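PDB 4HNO: probable endonuclease 4 from Thermotoga maritima, which probably cleaves DNA at apurinic or apyrimidinic sites during repair, as a metal-dependent endonuclease that leaves a 3'-hydroxyl and a 5'-terminal sugar phosphate. Local coordinates for residues A[216-221]-A[259-264]. Sequence-based numbering, arbitrary orientation.
Sequences MIHLND and PWILET. With MN (manganese (II) ion), chain E.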
loop_
_atom_site.group_PDB
_atom_site.type_symbol
_atom_site.label_atom_id
_atom_site.label_comp_id
_atom_site.label_asym_id
_atom_site.label_seq_id
_atom_site.Cartn_x
_atom_site.Cartn_y
_atom_site.Cartn_z
ATOM N N MET A 216 -6.160 1.255 2.598
ATOM C CA MET A 216 -5.281 0.174 3.015
ATOM C C MET A 216 -4.312 0.730 4.046
ATOM O O MET A 216 -3.869 1.875 3.927
ATOM C CB MET A 216 -4.512 -0.391 1.819
ATOM C CG MET A 216 -3.443 -1.424 2.185
ATOM S SD MET A 216 -2.854 -2.438 0.805
ATOM C CE MET A 216 -2.514 -1.212 -0.467
ATOM N N ILE A 217 -3.968 -0.104 5.016
ATOM C CA ILE A 217 -2.841 0.134 5.912
ATOM C C ILE A 217 -1.817 -0.949 5.633
ATOM O O ILE A 217 -2.148 -2.135 5.591
ATOM C CB ILE A 217 -3.301 0.112 7.374
ATOM C CG1 ILE A 217 -4.157 1.348 7.651
ATOM C CG2 ILE A 217 -2.099 0.039 8.331
ATOM C CD1 ILE A 217 -4.971 1.257 8.918
ATOM N N HIS A 218 -0.565 -0.528 5.423
ATOM C CA HIS A 218 0.542 -1.460 5.406
ATOM C C HIS A 218 1.040 -1.561 6.843
ATOM O O HIS A 218 1.532 -0.580 7.418
ATOM C CB HIS A 218 1.662 -1.017 4.486
ATOM C CG HIS A 218 1.334 -1.131 3.042
ATOM N ND1 HIS A 218 2.116 -0.538 2.076
ATOM C CD2 HIS A 218 0.351 -1.815 2.411
ATOM C CE1 HIS A 218 1.606 -0.865 0.905
ATOM N NE2 HIS A 218 0.537 -1.634 1.077
ATOM N N LEU A 219 0.845 -2.733 7.421
ATOM C CA LEU A 219 1.085 -2.978 8.831
ATOM C C LEU A 219 2.480 -3.566 8.972
ATOM O O LEU A 219 2.711 -4.756 8.786
ATOM C CB LEU A 219 0.013 -3.922 9.382
ATOM C CG LEU A 219 -0.064 -3.874 10.901
ATOM C CD1 LEU A 219 -0.786 -2.603 11.368
ATOM C CD2 LEU A 219 -0.727 -5.125 11.455
ATOM N N ASN A 220 3.417 -2.679 9.295
ATOM C CA ASN A 220 4.834 -3.000 9.387
ATOM C C ASN A 220 5.401 -2.426 10.686
ATOM O O ASN A 220 5.223 -1.242 10.964
ATOM C CB ASN A 220 5.595 -2.332 8.235
ATOM C CG ASN A 220 5.191 -2.884 6.878
ATOM O OD1 ASN A 220 5.093 -4.102 6.711
ATOM N ND2 ASN A 220 4.978 -1.987 5.925
ATOM N N ASP A 221 6.079 -3.251 11.478
ATOM C CA ASP A 221 6.877 -2.676 12.553
ATOM C C ASP A 221 8.125 -2.060 11.887
ATOM O O ASP A 221 8.315 -2.147 10.664
ATOM C CB ASP A 221 7.181 -3.756 13.612
ATOM C CG ASP A 221 7.343 -3.206 15.029
ATOM O OD1 ASP A 221 7.862 -2.085 15.174
ATOM O OD2 ASP A 221 6.972 -3.943 15.990
ATOM N N PRO A 259 -8.405 -2.522 5.799
ATOM C CA PRO A 259 -7.530 -3.694 5.737
ATOM C C PRO A 259 -6.085 -3.422 6.159
ATOM O O PRO A 259 -5.509 -2.409 5.787
ATOM C CB PRO A 259 -7.592 -4.127 4.260
ATOM C CG PRO A 259 -8.904 -3.604 3.783
ATOM C CD PRO A 259 -9.076 -2.281 4.510
ATOM N N TRP A 260 -5.537 -4.353 6.930
ATOM C CA TRP A 260 -4.153 -4.336 7.413
ATOM C C TRP A 260 -3.372 -5.363 6.614
ATOM O O TRP A 260 -3.652 -6.557 6.692
ATOM C CB TRP A 260 -4.092 -4.709 8.902
ATOM C CG TRP A 260 -4.880 -3.816 9.795
ATOM C CD1 TRP A 260 -5.441 -2.616 9.487
ATOM C CD2 TRP A 260 -5.223 -4.081 11.171
ATOM N NE1 TRP A 260 -6.107 -2.120 10.580
ATOM C CE2 TRP A 260 -5.988 -3.003 11.623
ATOM C CE3 TRP A 260 -4.960 -5.138 12.049
ATOM C CZ2 TRP A 260 -6.523 -2.948 12.913
ATOM C CZ3 TRP A 260 -5.479 -5.077 13.334
ATOM C CH2 TRP A 260 -6.247 -3.989 13.748
ATOM N N ILE A 261 -2.389 -4.892 5.854
ATOM C CA ILE A 261 -1.612 -5.738 4.972
ATOM C C ILE A 261 -0.156 -5.730 5.446
ATOM O O ILE A 261 0.518 -4.708 5.433
ATOM C CB ILE A 261 -1.687 -5.237 3.517
ATOM C CG1 ILE A 261 -3.117 -5.322 2.981
ATOM C CG2 ILE A 261 -0.694 -5.986 2.639
ATOM C CD1 ILE A 261 -3.685 -6.718 2.882
ATOM N N LEU A 262 0.319 -6.898 5.856
ATOM C CA LEU A 262 1.693 -7.069 6.309
ATOM C C LEU A 262 2.669 -7.018 5.145
ATOM O O LEU A 262 2.493 -7.724 4.151
ATOM C CB LEU A 262 1.834 -8.427 6.982
ATOM C CG LEU A 262 0.984 -8.674 8.216
ATOM C CD1 LEU A 262 0.875 -10.163 8.454
ATOM C CD2 LEU A 262 1.573 -7.975 9.409
ATOM N N GLU A 263 3.729 -6.223 5.308
ATOM C CA GLU A 263 4.885 -6.239 4.401
ATOM C C GLU A 263 6.137 -6.494 5.232
ATOM O O GLU A 263 7.215 -5.960 4.984
ATOM C CB GLU A 263 5.029 -4.956 3.608
ATOM C CG GLU A 263 3.787 -4.506 2.876
ATOM C CD GLU A 263 4.012 -3.184 2.208
ATOM O OE1 GLU A 263 4.373 -2.226 2.957
ATOM O OE2 GLU A 263 3.861 -3.079 0.976
ATOM N N THR A 264 5.984 -7.328 6.241
ATOM C CA THR A 264 7.037 -7.572 7.203
ATOM C C THR A 264 7.997 -8.620 6.618
ATOM O O THR A 264 7.666 -9.308 5.647
ATOM C CB THR A 264 6.436 -8.034 8.517
ATOM O OG1 THR A 264 5.569 -9.127 8.230
ATOM C CG2 THR A 264 5.639 -6.938 9.191
HETATM MN MN MN E . 4.318 -0.221 2.293
HETATM O O HOH W 1 5.333 -0.636 0.681
#
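I217 and W260 lie side by side on the outward face of two adjacent barrel strands, with I217 CD1 reaching W260 CD1 at 3.9 Å. L219 and L262 extend this apolar layer, meeting methyl to methyl through their CD2 atoms at 4.2 Å. On the barrel's inner face M216 crosses I261, its SD 3.6 Å from I261 CG1.

Between the two faces runs parallel pairing. I217 N donates to P259 O, and I217 O accepts from I261 N. The third bond, from L219 N to I261 O, is 2.8 Å long. Beyond these bonds N220 continues the contact through its side chain.

Here the barrel illustrates a general principle: its strands' C-terminal ends carry the active-site chemistry. H218 ND1 and E263 OE1 bind the same manganese, at 2.2 and 2.1 Å, with a water as a further ligand and E147 and D181, at the ends of strands 143-147 and 176-181. The E263 chain runs extended beyond CG (chi2 176°), which carries its carboxylate to the metal. The carboxylate is turned 41° from the imidazole plane and places OE2 over one ring face. N220 acts as a second-shell clamp: its ND2 donates within the amide plane to the anti lone pair of E263 OE1, while its OD1 accepts E263 N at 2.9 Å in a more bent bond. One amide thus grips both the backbone and the metal-binding oxygen of E263, and Q33 of strand 31-34 hydrogen-bonds to H218 NE2.

In the Xylose isomerase-like TIM barrel, strand 260-262 closes the ring between strands 214-222 and 7-10. Helix 242-250 packs on L219, and helix 268-284 covers L219, W260 and L262.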